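Local coordinates for protein monooxygenase (Agrobacterium tumefaciens, PDB 2I7G) that probably acts as a flavin-dependent oxidoreductase of the luciferase-like monooxygenase family, built on a TIM barrel, with a substrate that is not established, at residues R193-Q205 against R209-I221. Residues are numbered along the deposited sequence; the frame is centred on the assembly and turned at random.
With SO4 (sulfate ion), chain E.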
ATOM      1  N   ARG B 193      -8.437  15.756   9.755  0.50 32.31           N
ATOM      2  CA  ARG B 193      -9.244  15.513   8.571  0.50 31.90           C
ATOM      3  C   ARG B 193      -8.278  15.202   7.434  0.50 30.73           C
ATOM      4  O   ARG B 193      -7.569  16.090   6.957  0.50 31.06           O
ATOM      5  CB  ARG B 193     -10.065  16.763   8.230  0.50 32.86           C
ATOM      6  CG  ARG B 193     -11.489  16.492   7.736  0.50 35.06           C
ATOM      7  CD  ARG B 193     -12.390  16.059   8.898  0.50 39.67           C
ATOM      8  NE  ARG B 193     -13.804  16.419   8.741  0.50 42.83           N
ATOM      9  CZ  ARG B 193     -14.335  17.595   9.085  0.50 45.19           C
ATOM     10  NH1 ARG B 193     -13.577  18.563   9.599  0.50 45.94           N
ATOM     11  NH2 ARG B 193     -15.635  17.814   8.910  0.50 46.38           N
ATOM     12  N   LEU B 194      -8.244  13.946   7.008  0.50 29.34           N
ATOM     13  CA  LEU B 194      -7.388  13.554   5.884  0.50 28.29           C
ATOM     14  C   LEU B 194      -7.787  14.416   4.671  0.50 27.38           C
ATOM     15  O   LEU B 194      -8.937  14.336   4.230  0.50 27.18           O
ATOM     16  CB  LEU B 194      -7.595  12.065   5.579  0.50 28.05           C
ATOM     17  CG  LEU B 194      -6.626  11.285   4.671  0.50 28.42           C
ATOM     18  CD1 LEU B 194      -5.231  11.174   5.279  0.50 29.22           C
ATOM     19  CD2 LEU B 194      -7.165   9.889   4.375  0.50 28.24           C
ATOM     20  N   PRO B 195      -6.867  15.254   4.142  1.00 27.01           N
ATOM     21  CA  PRO B 195      -7.285  16.068   2.987  1.00 26.53           C
ATOM     22  C   PRO B 195      -7.724  15.211   1.788  1.00 25.79           C
ATOM     23  O   PRO B 195      -7.090  14.169   1.454  1.00 26.10           O
ATOM     24  CB  PRO B 195      -6.056  16.941   2.676  1.00 26.80           C
ATOM     25  CG  PRO B 195      -5.191  16.834   3.935  1.00 28.39           C
ATOM     26  CD  PRO B 195      -5.452  15.499   4.500  1.00 28.09           C
ATOM     27  N   VAL B 196      -8.861  15.610   1.217  1.00 23.61           N
ATOM     28  CA  VAL B 196      -9.363  15.013  -0.007  1.00 23.79           C
ATOM     29  C   VAL B 196      -9.574  16.156  -1.014  1.00 23.07           C
ATOM     30  O   VAL B 196     -10.334  17.099  -0.738  1.00 24.07           O
ATOM     31  CB  VAL B 196     -10.667  14.243   0.224  1.00 23.98           C
ATOM     32  CG1 VAL B 196     -11.242  13.760  -1.125  1.00 25.04           C
ATOM     33  CG2 VAL B 196     -10.393  13.047   1.173  1.00 21.46           C
ATOM     34  N   TRP B 197      -8.838  16.084  -2.109  1.00 22.56           N
ATOM     35  CA  TRP B 197      -8.963  17.026  -3.231  1.00 23.25           C
ATOM     36  C   TRP B 197      -9.714  16.348  -4.360  1.00 22.75           C
ATOM     37  O   TRP B 197      -9.609  15.141  -4.538  1.00 24.39           O
ATOM     38  CB  TRP B 197      -7.565  17.395  -3.784  1.00 23.38           C
ATOM     39  CG  TRP B 197      -6.789  18.318  -2.895  1.00 24.24           C
ATOM     40  CD1 TRP B 197      -6.265  18.033  -1.649  1.00 25.02           C
ATOM     41  CD2 TRP B 197      -6.414  19.661  -3.194  1.00 21.77           C
ATOM     42  NE1 TRP B 197      -5.609  19.141  -1.162  1.00 25.40           N
ATOM     43  CE2 TRP B 197      -5.678  20.146  -2.094  1.00 24.47           C
ATOM     44  CE3 TRP B 197      -6.657  20.523  -4.282  1.00 23.90           C
ATOM     45  CZ2 TRP B 197      -5.182  21.455  -2.038  1.00 26.05           C
ATOM     46  CZ3 TRP B 197      -6.147  21.825  -4.230  1.00 24.67           C
ATOM     47  CH2 TRP B 197      -5.413  22.270  -3.113  1.00 24.82           C
ATOM     48  N   ILE B 198     -10.429  17.135  -5.161  1.00 22.14           N
ATOM     49  CA  ILE B 198     -11.103  16.639  -6.328  1.00 22.33           C
ATOM     50  C   ILE B 198     -10.343  17.143  -7.575  1.00 22.98           C
ATOM     51  O   ILE B 198     -10.213  18.362  -7.798  1.00 23.43           O
ATOM     52  CB  ILE B 198     -12.583  17.100  -6.365  1.00 23.17           C
ATOM     53  CG1 ILE B 198     -13.330  16.630  -5.118  1.00 23.12           C
ATOM     54  CG2 ILE B 198     -13.273  16.622  -7.660  1.00 24.76           C
ATOM     55  CD1 ILE B 198     -13.216  15.165  -4.797  1.00 23.13           C
ATOM     56  N   ALA B 199      -9.865  16.211  -8.385  1.00 22.97           N
ATOM     57  CA  ALA B 199      -9.244  16.556  -9.679  1.00 23.13           C
ATOM     58  C   ALA B 199     -10.325  16.763 -10.726  1.00 24.93           C
ATOM     59  O   ALA B 199     -11.246  15.944 -10.867  1.00 24.39           O
ATOM     60  CB  ALA B 199      -8.264  15.447 -10.126  1.00 25.25           C
ATOM     61  N   VAL B 200     -10.214  17.860 -11.462  1.00 25.94           N
ATOM     62  CA  VAL B 200     -11.196  18.204 -12.488  1.00 29.97           C
ATOM     63  C   VAL B 200     -10.440  18.526 -13.791  1.00 31.67           C
ATOM     64  O   VAL B 200      -9.303  19.026 -13.748  1.00 32.18           O
ATOM     65  CB  VAL B 200     -12.100  19.361 -12.012  1.00 29.66           C
ATOM     66  CG1 VAL B 200     -12.861  18.955 -10.752  1.00 29.59           C
ATOM     67  CG2 VAL B 200     -11.294  20.663 -11.725  1.00 30.04           C
ATOM     68  N   GLY B 201     -11.064  18.231 -14.931  1.00 35.10           N
ATOM     69  CA  GLY B 201     -10.441  18.483 -16.236  1.00 38.87           C
ATOM     70  C   GLY B 201     -10.996  19.680 -16.994  1.00 41.63           C
ATOM     71  O   GLY B 201     -10.504  20.023 -18.083  1.00 43.51           O
ATOM     72  N   GLY B 202     -11.998  20.351 -16.457  1.00 42.74           N
ATOM     73  CA  GLY B 202     -12.488  21.516 -17.187  1.00 44.71           C
ATOM     74  C   GLY B 202     -13.875  21.363 -17.758  1.00 45.19           C
ATOM     75  O   GLY B 202     -14.223  22.004 -18.762  1.00 46.89           O
ATOM     76  N   THR B 203     -14.657  20.517 -17.106  1.00 45.21           N
ATOM     77  CA  THR B 203     -16.074  20.348 -17.385  1.00 45.11           C
ATOM     78  C   THR B 203     -16.783  21.039 -16.222  1.00 43.52           C
ATOM     79  O   THR B 203     -16.513  20.722 -15.054  1.00 43.77           O
ATOM     80  CB  THR B 203     -16.465  18.823 -17.539  1.00 45.53           C
ATOM     81  OG1 THR B 203     -17.075  18.308 -16.341  1.00 47.07           O
ATOM     82  CG2 THR B 203     -15.236  17.985 -17.891  1.00 45.07           C
ATOM     83  N   PRO B 204     -17.655  22.017 -16.530  1.00 42.39           N
ATOM     84  CA  PRO B 204     -18.318  22.827 -15.511  1.00 40.41           C
ATOM     85  C   PRO B 204     -18.953  22.001 -14.375  1.00 38.32           C
ATOM     86  O   PRO B 204     -18.859  22.372 -13.209  1.00 36.53           O
ATOM     87  CB  PRO B 204     -19.384  23.590 -16.327  1.00 41.33           C
ATOM     88  CG  PRO B 204     -18.693  23.784 -17.662  1.00 42.27           C
ATOM     89  CD  PRO B 204     -18.064  22.429 -17.891  1.00 42.57           C
ATOM     90  N   GLN B 205     -19.564  20.881 -14.728  1.00 37.07           N
ATOM     91  CA  GLN B 205     -20.328  20.077 -13.792  1.00 36.56           C
ATOM     92  C   GLN B 205     -19.449  19.580 -12.633  1.00 34.72           C
ATOM     93  O   GLN B 205     -19.810  19.711 -11.459  1.00 33.25           O
ATOM     94  CB  GLN B 205     -20.970  18.915 -14.545  1.00 37.11           C
ATOM     95  CG  GLN B 205     -21.742  17.936 -13.701  1.00 41.13           C
ATOM     96  CD  GLN B 205     -22.315  16.814 -14.548  1.00 47.13           C
ATOM     97  OE1 GLN B 205     -22.627  17.008 -15.736  1.00 48.52           O
ATOM     98  NE2 GLN B 205     -22.444  15.631 -13.952  1.00 49.05           N
ATOM     99  N   ARG B 209     -19.697  20.942  -8.746  1.00 26.25           N
ATOM    100  CA  ARG B 209     -20.013  19.993  -7.698  1.00 27.27           C
ATOM    101  C   ARG B 209     -18.989  20.084  -6.549  1.00 26.28           C
ATOM    102  O   ARG B 209     -19.385  20.153  -5.378  1.00 26.89           O
ATOM    103  CB  ARG B 209     -20.100  18.572  -8.273  1.00 28.11           C
ATOM    104  CG  ARG B 209     -20.675  17.527  -7.307  1.00 31.85           C
ATOM    105  CD  ARG B 209     -21.950  17.991  -6.602  1.00 35.49           C
ATOM    106  NE  ARG B 209     -22.253  17.121  -5.457  1.00 40.06           N
ATOM    107  CZ  ARG B 209     -23.129  17.408  -4.494  1.00 41.72           C
ATOM    108  NH1 ARG B 209     -23.320  16.546  -3.495  1.00 43.54           N
ATOM    109  NH2 ARG B 209     -23.794  18.562  -4.506  1.00 42.10           N
ATOM    110  N   ALA B 210     -17.699  20.116  -6.884  1.00 25.81           N
ATOM    111  CA  ALA B 210     -16.635  20.268  -5.879  1.00 24.76           C
ATOM    112  C   ALA B 210     -16.852  21.538  -5.008  1.00 24.63           C
ATOM    113  O   ALA B 210     -16.687  21.504  -3.791  1.00 25.03           O
ATOM    114  CB  ALA B 210     -15.297  20.350  -6.585  1.00 25.19           C
ATOM    115  N   GLY B 211     -17.173  22.649  -5.649  1.00 24.10           N
ATOM    116  CA  GLY B 211     -17.435  23.918  -4.938  1.00 24.49           C
ATOM    117  C   GLY B 211     -18.640  23.838  -4.003  1.00 25.89           C
ATOM    118  O   GLY B 211     -18.567  24.271  -2.859  1.00 25.10           O
ATOM    119  N   ALA B 212     -19.744  23.297  -4.517  1.00 26.98           N
ATOM    120  CA  ALA B 212     -20.983  23.101  -3.740  1.00 28.18           C
ATOM    121  C   ALA B 212     -20.753  22.209  -2.501  1.00 28.62           C
ATOM    122  O   ALA B 212     -21.431  22.364  -1.482  1.00 29.31           O
ATOM    123  CB  ALA B 212     -22.058  22.523  -4.621  1.00 27.54           C
HETATM  124  N   MSE B 213     -19.805  21.280  -2.604  1.00 29.61           N
HETATM  125  CA  MSE B 213     -19.421  20.389  -1.516  1.00 31.18           C
HETATM  126  C   MSE B 213     -18.283  20.938  -0.657  1.00 29.82           C
HETATM  127  O   MSE B 213     -17.892  20.315   0.331  1.00 29.03           O
HETATM  128  CB  MSE B 213     -18.998  19.048  -2.090  1.00 29.75           C
HETATM  129  CG  MSE B 213     -20.141  18.256  -2.700  1.00 33.93           C
HETATM  130 SE   MSE B 213     -19.491  16.575  -3.449  0.62 37.49          SE
HETATM  131  CE  MSE B 213     -17.971  17.180  -4.475  1.00 43.55           C
ATOM    132  N   GLY B 214     -17.749  22.084  -1.061  1.00 29.28           N
ATOM    133  CA  GLY B 214     -16.745  22.785  -0.289  1.00 29.31           C
ATOM    134  C   GLY B 214     -15.426  22.024  -0.221  1.00 28.74           C
ATOM    135  O   GLY B 214     -14.731  22.119   0.785  1.00 30.65           O
ATOM    136  N   LEU B 215     -15.077  21.268  -1.274  1.00 26.56           N
ATOM    137  CA  LEU B 215     -13.819  20.506  -1.321  1.00 25.06           C
ATOM    138  C   LEU B 215     -12.778  21.246  -2.183  1.00 23.14           C
ATOM    139  O   LEU B 215     -13.169  21.929  -3.129  1.00 22.70           O
ATOM    140  CB  LEU B 215     -14.064  19.135  -1.941  1.00 25.33           C
ATOM    141  CG  LEU B 215     -14.992  18.261  -1.066  1.00 26.52           C
ATOM    142  CD1 LEU B 215     -15.381  17.052  -1.856  1.00 28.98           C
ATOM    143  CD2 LEU B 215     -14.218  17.851   0.159  1.00 29.40           C
ATOM    144  N   PRO B 216     -11.486  21.169  -1.829  1.00 22.40           N
ATOM    145  CA  PRO B 216     -10.437  21.773  -2.672  1.00 22.76           C
ATOM    146  C   PRO B 216     -10.432  21.087  -4.048  1.00 22.66           C
ATOM    147  O   PRO B 216     -10.802  19.909  -4.161  1.00 23.01           O
ATOM    148  CB  PRO B 216      -9.109  21.417  -1.961  1.00 24.06           C
ATOM    149  CG  PRO B 216      -9.485  20.819  -0.638  1.00 24.52           C
ATOM    150  CD  PRO B 216     -10.944  20.515  -0.617  1.00 23.44           C
ATOM    151  N   VAL B 217     -10.067  21.844  -5.073  1.00 21.69           N
ATOM    152  CA  VAL B 217     -10.112  21.355  -6.446  1.00 22.63           C
ATOM    153  C   VAL B 217      -8.755  21.519  -7.117  1.00 22.49           C
ATOM    154  O   VAL B 217      -8.034  22.519  -6.892  1.00 23.33           O
ATOM    155  CB  VAL B 217     -11.216  22.021  -7.308  1.00 21.67           C
ATOM    156  CG1 VAL B 217     -12.595  21.602  -6.795  1.00 26.91           C
ATOM    157  CG2 VAL B 217     -11.092  23.570  -7.315  1.00 20.80           C
ATOM    158  N   ALA B 218      -8.403  20.544  -7.946  1.00 22.70           N
ATOM    159  CA  ALA B 218      -7.141  20.621  -8.724  1.00 22.64           C
ATOM    160  C   ALA B 218      -7.525  20.539 -10.195  1.00 23.26           C
ATOM    161  O   ALA B 218      -8.056  19.517 -10.633  1.00 25.42           O
ATOM    162  CB  ALA B 218      -6.207  19.458  -8.344  1.00 22.19           C
ATOM    163  N   LEU B 219      -7.253  21.603 -10.935  1.00 22.41           N
ATOM    164  CA  LEU B 219      -7.595  21.698 -12.336  1.00 23.78           C
ATOM    165  C   LEU B 219      -6.425  21.295 -13.258  1.00 23.64           C
ATOM    166  O   LEU B 219      -5.342  21.895 -13.208  1.00 23.10           O
ATOM    167  CB  LEU B 219      -7.948  23.149 -12.628  1.00 24.27           C
ATOM    168  CG  LEU B 219      -8.412  23.455 -14.038  1.00 26.51           C
ATOM    169  CD1 LEU B 219      -9.640  22.600 -14.502  1.00 27.59           C
ATOM    170  CD2 LEU B 219      -8.759  24.954 -14.032  1.00 28.45           C
ATOM    171  N   ALA B 220      -6.660  20.320 -14.125  1.00 25.45           N
ATOM    172  CA  ALA B 220      -5.664  19.974 -15.173  1.00 26.35           C
ATOM    173  C   ALA B 220      -5.701  21.007 -16.319  1.00 27.47           C
ATOM    174  O   ALA B 220      -6.761  21.271 -16.904  1.00 27.68           O
ATOM    175  CB  ALA B 220      -5.908  18.554 -15.691  1.00 28.00           C
ATOM    176  N   ILE B 221      -4.557  21.631 -16.607  1.00 26.64           N
ATOM    177  CA  ILE B 221      -4.468  22.650 -17.675  1.00 28.59           C
ATOM    178  C   ILE B 221      -3.921  21.964 -18.922  1.00 30.85           C
ATOM    179  O   ILE B 221      -2.712  21.726 -19.043  1.00 31.96           O
ATOM    180  CB  ILE B 221      -3.545  23.847 -17.308  1.00 28.41           C
ATOM    181  CG1 ILE B 221      -3.926  24.476 -15.948  1.00 28.91           C
ATOM    182  CG2 ILE B 221      -3.498  24.912 -18.476  1.00 27.56           C
ATOM    183  CD1 ILE B 221      -5.364  24.928 -15.851  1.00 29.46           C
TER
HETATM  184  S   SO4 E 701     -13.795  15.730 -15.209  1.00 52.82           S
HETATM  185  O1  SO4 E 701     -13.196  14.579 -14.542  1.00 53.69           O
HETATM  186  O2  SO4 E 701     -13.491  16.981 -14.533  1.00 54.43           O
HETATM  187  O3  SO4 E 701     -13.299  15.792 -16.589  1.00 54.62           O
HETATM  188  O4  SO4 E 701     -15.245  15.509 -15.188  1.00 52.38           O
HETATM  189  O   HOH W   1      -8.186  19.779 -18.754  1.00 45.48           O
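I198 and V200 pair with P216, A218 and A220 through four backbone hydrogen bonds, which join strands 196-200 and 217-220 in parallel at 25°. I198 N gives to the carbonyl of P216, which lacks an N-H, and A220 N to V200 O, both at 3.0 Å; between them I198 O takes A218 N and V200 N reaches A218 O. With CG anti to the carbonyl carbon (chi1 -74°), the indole of W197 swings across the neighbouring strand, its edge toward V217 O, 3.3 Å from CZ3. The rigid P216 ring offers CB to the broad indole face, 3.4 Å from the six-membered centroid, a CH-pi contact. Beta-branched I198 and V200 suit an extended strand: I198 CG1 packs 3.9 Å from L215 CD1, its CB meets the small A210 methyl of the helix, and V200 CG2 touches L219 CD1 at 3.8 Å. Past the strand, G201 N holds a sulfate, probably from the crystallisation liquor, that S206 OG also binds. G202, at positive phi (112°), leads to T203, the N-cap of helix 204-212, which G214 ends in a Schellman motif. Nearly straight N-H...O bonds thus join the strands of one beta-alpha-beta unit of the TIM barrel, while apolar contacts pack them against its helix.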